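PDB 2NVO: RNA-binding protein RO60 from Deinococcus radiodurans, which binds several small RNAs that accumulate during recovery from ultraviolet irradiation and contributes to the bacterium's resistance to it. Local coordinates for residues 46-51 / 103-108; 51-56 / 69-74; 82-87 / 119-124. All coordinates share one frame; numbering follows the deposited sequence.

Interaction 1: 46-51 / 103-108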
loop_
_atom_site.group_PDB
_atom_site.type_symbol
_atom_site.label_atom_id
_atom_site.label_comp_id
_atom_site.label_asym_id
_atom_site.label_seq_id
_atom_site.Cartn_x
_atom_site.Cartn_y
_atom_site.Cartn_z
ATOM N N ARG A 46 16.884 -1.986 -0.701
ATOM C CA ARG A 46 16.232 -0.781 -1.202
ATOM C C ARG A 46 15.410 -1.082 -2.447
ATOM O O ARG A 46 14.296 -0.607 -2.594
ATOM C CB ARG A 46 17.232 0.332 -1.493
ATOM C CG ARG A 46 16.548 1.635 -1.917
ATOM C CD ARG A 46 17.508 2.820 -1.881
ATOM N NE ARG A 46 17.837 3.189 -0.510
ATOM C CZ ARG A 46 18.447 4.317 -0.158
ATOM N NH1 ARG A 46 18.804 5.196 -1.086
ATOM N NH2 ARG A 46 18.699 4.565 1.127
ATOM N N PHE A 47 15.974 -1.876 -3.347
ATOM C CA PHE A 47 15.260 -2.266 -4.547
ATOM C C PHE A 47 14.009 -3.081 -4.205
ATOM O O PHE A 47 12.957 -2.929 -4.830
ATOM C CB PHE A 47 16.183 -3.053 -5.477
ATOM C CG PHE A 47 15.478 -3.674 -6.639
ATOM C CD1 PHE A 47 15.340 -2.981 -7.834
ATOM C CD2 PHE A 47 14.951 -4.950 -6.541
ATOM C CE1 PHE A 47 14.672 -3.555 -8.913
ATOM C CE2 PHE A 47 14.285 -5.523 -7.615
ATOM C CZ PHE A 47 14.155 -4.826 -8.796
ATOM N N LEU A 48 14.129 -3.954 -3.217
ATOM C CA LEU A 48 13.006 -4.786 -2.785
ATOM C C LEU A 48 11.853 -3.992 -2.177
ATOM O O LEU A 48 10.694 -4.340 -2.360
ATOM C CB LEU A 48 13.482 -5.831 -1.783
ATOM C CG LEU A 48 14.362 -6.925 -2.377
ATOM C CD1 LEU A 48 14.990 -7.759 -1.272
ATOM C CD2 LEU A 48 13.520 -7.796 -3.305
ATOM N N VAL A 49 12.167 -2.925 -1.455
ATOM C CA VAL A 49 11.126 -2.115 -0.828
ATOM C C VAL A 49 10.521 -1.095 -1.779
ATOM O O VAL A 49 9.306 -0.974 -1.878
ATOM C CB VAL A 49 11.652 -1.361 0.418
ATOM C CG1 VAL A 49 10.619 -0.330 0.904
ATOM C CG2 VAL A 49 12.001 -2.336 1.513
ATOM N N LEU A 50 11.374 -0.342 -2.461
ATOM C CA LEU A 50 10.908 0.739 -3.320
ATOM C C LEU A 50 10.480 0.236 -4.689
ATOM O O LEU A 50 9.610 0.818 -5.312
ATOM C CB LEU A 50 11.996 1.799 -3.490
ATOM C CG LEU A 50 12.466 2.458 -2.194
ATOM C CD1 LEU A 50 13.478 3.558 -2.486
ATOM C CD2 LEU A 50 11.281 2.995 -1.431
ATOM N N GLY A 51 11.101 -0.842 -5.156
ATOM C CA GLY A 51 10.798 -1.379 -6.468
ATOM C C GLY A 51 11.593 -0.628 -7.510
ATOM O O GLY A 51 11.278 -0.661 -8.695
ATOM N N LEU A 103 9.096 -10.997 -5.688
ATOM C CA LEU A 103 8.693 -12.045 -6.614
ATOM C C LEU A 103 9.622 -12.113 -7.822
ATOM O O LEU A 103 9.989 -13.202 -8.259
ATOM C CB LEU A 103 7.251 -11.831 -7.068
ATOM C CG LEU A 103 6.232 -11.988 -5.942
ATOM C CD1 LEU A 103 4.832 -11.613 -6.410
ATOM C CD2 LEU A 103 6.266 -13.419 -5.421
ATOM N N LEU A 104 10.013 -10.945 -8.335
ATOM C CA LEU A 104 10.893 -10.848 -9.497
ATOM C C LEU A 104 12.275 -11.360 -9.158
ATOM O O LEU A 104 12.854 -12.137 -9.902
ATOM C CB LEU A 104 11.002 -9.396 -9.973
ATOM C CG LEU A 104 12.129 -9.067 -10.958
ATOM C CD1 LEU A 104 12.052 -9.966 -12.201
ATOM C CD2 LEU A 104 12.119 -7.597 -11.375
ATOM N N VAL A 105 12.801 -10.911 -8.027
ATOM C CA VAL A 105 14.113 -11.346 -7.577
ATOM C C VAL A 105 14.139 -12.854 -7.360
ATOM O O VAL A 105 15.077 -13.532 -7.776
ATOM C CB VAL A 105 14.529 -10.619 -6.292
ATOM C CG1 VAL A 105 15.747 -11.281 -5.695
ATOM C CG2 VAL A 105 14.825 -9.146 -6.596
ATOM N N LEU A 106 13.091 -13.370 -6.727
ATOM C CA LEU A 106 12.961 -14.800 -6.480
ATOM C C LEU A 106 12.954 -15.591 -7.779
ATOM O O LEU A 106 13.624 -16.622 -7.884
ATOM C CB LEU A 106 11.706 -15.120 -5.662
ATOM C CG LEU A 106 11.708 -16.530 -5.052
ATOM C CD1 LEU A 106 12.668 -16.641 -3.862
ATOM C CD2 LEU A 106 10.312 -16.955 -4.628
ATOM N N ALA A 107 12.204 -15.110 -8.768
ATOM C CA ALA A 107 12.220 -15.722 -10.084
ATOM C C ALA A 107 13.625 -15.754 -10.665
ATOM O O ALA A 107 14.047 -16.781 -11.198
ATOM C CB ALA A 107 11.260 -15.007 -11.034
ATOM N N LEU A 108 14.349 -14.639 -10.573
ATOM C CA LEU A 108 15.691 -14.549 -11.152
ATOM C C LEU A 108 16.629 -15.591 -10.546
ATOM O O LEU A 108 17.351 -16.284 -11.260
ATOM C CB LEU A 108 16.295 -13.150 -10.963
ATOM C CG LEU A 108 15.741 -11.981 -11.775
ATOM C CD1 LEU A 108 16.225 -10.645 -11.203
ATOM C CD2 LEU A 108 16.133 -12.116 -13.242
#
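Val105 points a single methyl, CG2, at two side chains of helix 40-50 at once. Phe47 and Val105 run past each other in opposite directions, and ring atom Phe47 CE2 comes within 3.8 Å of Val105 CG2. The methyl lies obliquely to the ring. On the next residue the geometry differs: Leu48 crosses Val105 at about a right angle, its CD2 also 3.8 Å from Val105 CG2. That methyl can serve both because it stands anti to the carbonyl carbon of Val105 while CG1 takes the place anti to the backbone N (chi1 168°). At the far end of the ring Leu104 CD2 meets the edge, 4.3 Å from Phe47 CZ.

A long flat ring suits residue 47 because the segment axes stay 11.0 Å apart at closest approach, a gap that large side chains must fill; the compact, branched valine fits opposite. The N-to-C directions of the two segments differ by 134°. All four residues are buried and the contact is wholly apolar. Thr87 and Val90 of helix 80-93 lie against Leu48, and Phe142 of helix 133-143 against Leu104. Such helix-on-helix packing is consistent with the TROVE horseshoe, which is built of HEAT-like repeats.

Interaction 2: 51-56 / 69-74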
loop_
_atom_site.group_PDB
_atom_site.type_symbol
_atom_site.label_atom_id
_atom_site.label_comp_id
_atom_site.label_asym_id
_atom_site.label_seq_id
_atom_site.Cartn_x
_atom_site.Cartn_y
_atom_site.Cartn_z
ATOM N N GLY A 51 11.101 -0.842 -5.156
ATOM C CA GLY A 51 10.798 -1.379 -6.468
ATOM C C GLY A 51 11.593 -0.628 -7.510
ATOM O O GLY A 51 11.278 -0.661 -8.695
ATOM N N VAL A 52 12.623 0.065 -7.044
ATOM C CA VAL A 52 13.530 0.793 -7.908
ATOM C C VAL A 52 14.919 0.750 -7.276
ATOM O O VAL A 52 15.062 0.616 -6.054
ATOM C CB VAL A 52 13.080 2.254 -8.072
ATOM C CG1 VAL A 52 13.715 3.114 -6.991
ATOM C CG2 VAL A 52 13.450 2.775 -9.446
ATOM N N ASP A 53 15.943 0.865 -8.116
ATOM C CA ASP A 53 17.330 0.778 -7.673
ATOM C C ASP A 53 17.917 2.183 -7.436
ATOM O O ASP A 53 19.006 2.512 -7.910
ATOM C CB ASP A 53 18.133 0.004 -8.725
ATOM C CG ASP A 53 19.572 -0.224 -8.321
ATOM O OD1 ASP A 53 19.913 -0.031 -7.133
ATOM O OD2 ASP A 53 20.365 -0.601 -9.210
ATOM N N GLY A 54 17.175 3.014 -6.712
ATOM C CA GLY A 54 17.598 4.373 -6.414
ATOM C C GLY A 54 16.849 4.859 -5.193
ATOM O O GLY A 54 16.165 4.068 -4.556
ATOM N N GLY A 55 16.963 6.145 -4.863
ATOM C CA GLY A 55 16.282 6.672 -3.690
ATOM C C GLY A 55 14.933 7.297 -4.012
ATOM O O GLY A 55 14.640 8.406 -3.566
ATOM N N THR A 56 14.105 6.599 -4.782
ATOM C CA THR A 56 12.833 7.171 -5.220
ATOM C C THR A 56 11.696 6.199 -4.964
ATOM O O THR A 56 11.760 5.062 -5.384
ATOM C CB THR A 56 12.827 7.467 -6.726
ATOM O OG1 THR A 56 13.935 8.305 -7.065
ATOM C CG2 THR A 56 11.526 8.176 -7.125
ATOM N N THR A 69 17.320 -4.317 -12.700
ATOM C CA THR A 69 18.399 -3.539 -13.286
ATOM C C THR A 69 19.662 -4.388 -13.365
ATOM O O THR A 69 19.697 -5.510 -12.867
ATOM C CB THR A 69 18.699 -2.264 -12.477
ATOM O OG1 THR A 69 19.087 -2.624 -11.146
ATOM C CG2 THR A 69 17.478 -1.351 -12.434
ATOM N N ASP A 70 20.703 -3.842 -13.979
ATOM C CA ASP A 70 21.957 -4.576 -14.134
ATOM C C ASP A 70 22.528 -4.987 -12.791
ATOM O O ASP A 70 22.971 -6.129 -12.619
ATOM C CB ASP A 70 22.979 -3.762 -14.929
ATOM C CG ASP A 70 22.544 -3.522 -16.356
ATOM O OD1 ASP A 70 21.495 -4.061 -16.754
ATOM O OD2 ASP A 70 23.247 -2.791 -17.086
ATOM N N PHE A 71 22.510 -4.073 -11.822
ATOM C CA PHE A 71 23.048 -4.413 -10.519
ATOM C C PHE A 71 22.344 -5.626 -9.938
ATOM O O PHE A 71 22.971 -6.484 -9.312
ATOM C CB PHE A 71 22.949 -3.266 -9.520
ATOM C CG PHE A 71 23.065 -3.728 -8.106
ATOM C CD1 PHE A 71 24.308 -3.911 -7.529
ATOM C CD2 PHE A 71 21.936 -4.041 -7.369
ATOM C CE1 PHE A 71 24.422 -4.373 -6.232
ATOM C CE2 PHE A 71 22.046 -4.501 -6.075
ATOM C CZ PHE A 71 23.294 -4.669 -5.505
ATOM N N VAL A 72 21.033 -5.687 -10.134
ATOM C CA VAL A 72 20.243 -6.774 -9.576
ATOM C C VAL A 72 20.567 -8.127 -10.223
ATOM O O VAL A 72 20.700 -9.141 -9.533
ATOM C CB VAL A 72 18.733 -6.472 -9.677
ATOM C CG1 VAL A 72 17.913 -7.660 -9.223
ATOM C CG2 VAL A 72 18.396 -5.234 -8.860
ATOM N N ARG A 73 20.680 -8.151 -11.543
ATOM C CA ARG A 73 21.009 -9.395 -12.238
ATOM C C ARG A 73 22.418 -9.847 -11.873
ATOM O O ARG A 73 22.640 -10.994 -11.486
ATOM C CB ARG A 73 20.888 -9.215 -13.748
ATOM C CG ARG A 73 19.456 -9.100 -14.229
ATOM C CD ARG A 73 19.398 -8.820 -15.710
ATOM N NE ARG A 73 19.759 -7.442 -16.011
ATOM C CZ ARG A 73 18.871 -6.467 -16.185
ATOM N NH1 ARG A 73 17.571 -6.731 -16.093
ATOM N NH2 ARG A 73 19.279 -5.232 -16.447
ATOM N N GLU A 74 23.357 -8.917 -11.997
ATOM C CA GLU A 74 24.758 -9.143 -11.656
ATOM C C GLU A 74 24.920 -9.703 -10.249
ATOM O O GLU A 74 25.760 -10.564 -10.008
ATOM C CB GLU A 74 25.529 -7.832 -11.794
ATOM C CG GLU A 74 26.678 -7.652 -10.808
ATOM C CD GLU A 74 26.845 -6.193 -10.393
ATOM O OE1 GLU A 74 26.145 -5.758 -9.450
ATOM O OE2 GLU A 74 27.673 -5.484 -11.010
#
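Asp53 reaches across to the start of helix 70-78, its carboxylate lying beside Thr69 and over the CB of Phe71. Thr69 OG1 donates a hydrogen bond to Asp53 OD2, 3.1 Å away, arriving from above the carboxylate plane, 35° out of it. The same oxygen rests 3.7 Å from Phe71 CB, while the methyl of Thr69, CG2, packs at 4.0 Å against Asp53 CB. The threonine thus offers its hydroxyl to the acid and its methyl to the aliphatic part of the same side chain. Asp53 is extended toward the helix, with CG anti to the backbone N (chi1 -176°). Its side chain crosses that of Phe71 at about a right angle, while the planes of their flat ends, carboxylate and ring, are 35° apart.

Aspartate fits here because it has two charged oxygens to share. Its OD1 forms a salt bridge with Arg43 of helix 40-50, which also makes a cation-pi contact with Phe71, so acid, arginine and ring form one connected group. The charge of the acid also lies near the first turn of a helix, where it would probably be favoured by the helix dipole.

Thr69 is the N-cap residue of helix 70-78. The contact therefore ties that N-cap, at the surface, to the loop leading from helix 40-50 into strand 56-59. This strand joins the mixed sheet beside strand 512-517 of the VWFA-like domain, and Gly55 already bonds the backbone of Asp514 there.

Interaction 3: 82-87 / 119-124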
loop_
_atom_site.group_PDB
_atom_site.type_symbol
_atom_site.label_atom_id
_atom_site.label_comp_id
_atom_site.label_asym_id
_atom_site.label_seq_id
_atom_site.Cartn_x
_atom_site.Cartn_y
_atom_site.Cartn_z
ATOM N N LEU A 82 23.001 -14.764 -1.022
ATOM C CA LEU A 82 22.687 -13.608 -0.200
ATOM C C LEU A 82 21.488 -12.863 -0.793
ATOM O O LEU A 82 20.651 -12.341 -0.060
ATOM C CB LEU A 82 23.906 -12.695 -0.005
ATOM C CG LEU A 82 23.964 -11.293 -0.613
ATOM C CD1 LEU A 82 24.562 -10.321 0.376
ATOM C CD2 LEU A 82 24.753 -11.281 -1.903
ATOM N N ALA A 83 21.403 -12.837 -2.122
ATOM C CA ALA A 83 20.234 -12.288 -2.799
ATOM C C ALA A 83 18.988 -12.917 -2.193
ATOM O O ALA A 83 18.017 -12.234 -1.890
ATOM C CB ALA A 83 20.301 -12.568 -4.291
ATOM N N LEU A 84 19.046 -14.230 -1.987
ATOM C CA LEU A 84 17.924 -14.988 -1.451
ATOM C C LEU A 84 17.690 -14.695 0.032
ATOM O O LEU A 84 16.546 -14.590 0.475
ATOM C CB LEU A 84 18.184 -16.478 -1.632
ATOM C CG LEU A 84 17.039 -17.404 -2.047
ATOM C CD1 LEU A 84 17.278 -18.801 -1.479
ATOM C CD2 LEU A 84 15.688 -16.880 -1.610
ATOM N N ARG A 85 18.768 -14.594 0.806
ATOM C CA ARG A 85 18.634 -14.314 2.230
ATOM C C ARG A 85 18.060 -12.913 2.449
ATOM O O ARG A 85 17.166 -12.722 3.271
ATOM C CB ARG A 85 19.980 -14.468 2.950
ATOM C CG ARG A 85 20.082 -13.698 4.265
ATOM C CD ARG A 85 21.399 -13.985 4.992
ATOM N NE ARG A 85 22.541 -14.015 4.080
ATOM C CZ ARG A 85 23.335 -12.976 3.835
ATOM N NH1 ARG A 85 23.119 -11.813 4.440
ATOM N NH2 ARG A 85 24.347 -13.101 2.984
ATOM N N VAL A 86 18.583 -11.945 1.702
ATOM C CA VAL A 86 18.082 -10.575 1.727
ATOM C C VAL A 86 16.586 -10.553 1.383
ATOM O O VAL A 86 15.785 -9.907 2.059
ATOM C CB VAL A 86 18.879 -9.677 0.745
ATOM C CG1 VAL A 86 18.316 -8.264 0.716
ATOM C CG2 VAL A 86 20.356 -9.655 1.115
ATOM N N THR A 87 16.213 -11.290 0.344
ATOM C CA THR A 87 14.828 -11.332 -0.109
ATOM C C THR A 87 13.887 -11.916 0.935
ATOM O O THR A 87 12.800 -11.389 1.152
ATOM C CB THR A 87 14.692 -12.077 -1.458
ATOM O OG1 THR A 87 15.381 -11.339 -2.458
ATOM C CG2 THR A 87 13.240 -12.212 -1.877
ATOM N N ARG A 119 19.158 -22.135 -6.935
ATOM C CA ARG A 119 17.909 -22.268 -7.673
ATOM C C ARG A 119 16.899 -23.081 -6.873
ATOM O O ARG A 119 15.705 -22.792 -6.883
ATOM C CB ARG A 119 18.147 -22.922 -9.037
ATOM C CG ARG A 119 18.983 -22.087 -9.992
ATOM C CD ARG A 119 18.912 -22.625 -11.422
ATOM N NE ARG A 119 19.333 -24.024 -11.512
ATOM C CZ ARG A 119 20.524 -24.428 -11.950
ATOM N NH1 ARG A 119 21.429 -23.543 -12.352
ATOM N NH2 ARG A 119 20.808 -25.724 -11.992
ATOM N N LYS A 120 17.383 -24.102 -6.178
ATOM C CA LYS A 120 16.513 -25.003 -5.437
ATOM C C LYS A 120 15.960 -24.340 -4.180
ATOM O O LYS A 120 14.791 -24.524 -3.827
ATOM C CB LYS A 120 17.261 -26.300 -5.078
ATOM C CG LYS A 120 17.378 -27.292 -6.238
ATOM C CD LYS A 120 17.969 -28.642 -5.804
ATOM C CE LYS A 120 19.480 -28.567 -5.585
ATOM N NZ LYS A 120 19.982 -29.719 -4.791
ATOM N N ALA A 121 16.813 -23.577 -3.506
ATOM C CA ALA A 121 16.418 -22.862 -2.297
ATOM C C ALA A 121 15.381 -21.780 -2.616
ATOM O O ALA A 121 14.445 -21.558 -1.844
ATOM C CB ALA A 121 17.638 -22.259 -1.618
ATOM N N ALA A 122 15.547 -21.116 -3.756
ATOM C CA ALA A 122 14.556 -20.142 -4.210
ATOM C C ALA A 122 13.201 -20.820 -4.386
ATOM O O ALA A 122 12.201 -20.381 -3.826
ATOM C CB ALA A 122 15.006 -19.480 -5.494
ATOM N N TRP A 123 13.174 -21.912 -5.144
ATOM C CA TRP A 123 11.948 -22.690 -5.293
ATOM C C TRP A 123 11.336 -23.094 -3.959
ATOM O O TRP A 123 10.126 -22.964 -3.772
ATOM C CB TRP A 123 12.181 -23.917 -6.168
ATOM C CG TRP A 123 12.276 -23.590 -7.623
ATOM C CD1 TRP A 123 13.398 -23.624 -8.405
ATOM C CD2 TRP A 123 11.207 -23.159 -8.471
ATOM N NE1 TRP A 123 13.086 -23.254 -9.694
ATOM C CE2 TRP A 123 11.747 -22.962 -9.758
ATOM C CE3 TRP A 123 9.842 -22.933 -8.270
ATOM C CZ2 TRP A 123 10.972 -22.549 -10.837
ATOM C CZ3 TRP A 123 9.075 -22.523 -9.345
ATOM C CH2 TRP A 123 9.641 -22.333 -10.608
ATOM N N ASP A 124 12.164 -23.564 -3.027
ATOM C CA ASP A 124 11.662 -23.991 -1.721
ATOM C C ASP A 124 10.988 -22.847 -0.955
ATOM O O ASP A 124 10.110 -23.082 -0.123
ATOM C CB ASP A 124 12.786 -24.588 -0.866
ATOM C CG ASP A 124 13.172 -25.999 -1.298
ATOM O OD1 ASP A 124 12.370 -26.665 -2.000
ATOM O OD2 ASP A 124 14.285 -26.440 -0.929
#
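Apolar packing carries this contact, and Leu84 supplies nearly all of it from one side. Its CD1 methyl is pressed on the CB of Ala121 at 3.5 Å, tighter than usual carbon-carbon van der Waals contact. The same methyl lies 3.7 Å from Ala122 N, so it meets the helix backbone as well as a side chain. The chi1 of the leucine, -140°, lies away from the staggered values. Alanine suits positions 121 and 122 because its single methyl lets a long leucine come right up to the helix surface; the nearest CA pair, Leu84 and Ala122, is 6.7 Å apart.

Hydrogen bonding plays its part within helix 80-93 and makes none across the gap. Thr87 OG1 donates to Ala83 O at 2.8 Å, tilted 30° from the carbonyl plane, and Thr87 N gives the same oxygen a second bond from the opposite face of that plane. Two donors therefore grip one carbonyl, and the buried hydroxyl of Thr87 is satisfied by its own helix, which lets a polar residue sit among apolar neighbours.

Contacts beyond the pair place it in the fold. Helix 100-112 touches Ala83 through Ile109 and Ala122 through Ala110. Helix 151-163 packs on segment 119-124, against Trp123.

With no polar bond between the two segments, their direct contact is van der Waals packing, one leucine methyl set against an alanine methyl and the adjoining backbone, with helix 100-112 lying against both segments.

All three contacts lie in the N-terminal part of the TROVE domain, on the same side of the chain's centre. Interaction 2 is nested inside the chain loop closed by interaction 1, with which it shares Gly51, and their centres are 9 Å apart. Interaction 3 alternates with interaction 1 along the chain, with centres 12 Å apart, and the two touch: Val105 meets Thr87, and Leu106 meets Leu84 and Ala122. Interactions 2 and 3 come in series, 18 Å between centres, without touching. Together they join parts of helices 40-50, 70-78, 80-93, 100-112 and 116-129 near the start of the horseshoe. The loop of interaction 2 leads to strand 56-59 on the edge of the VWFA-like sheet, where the ring closes.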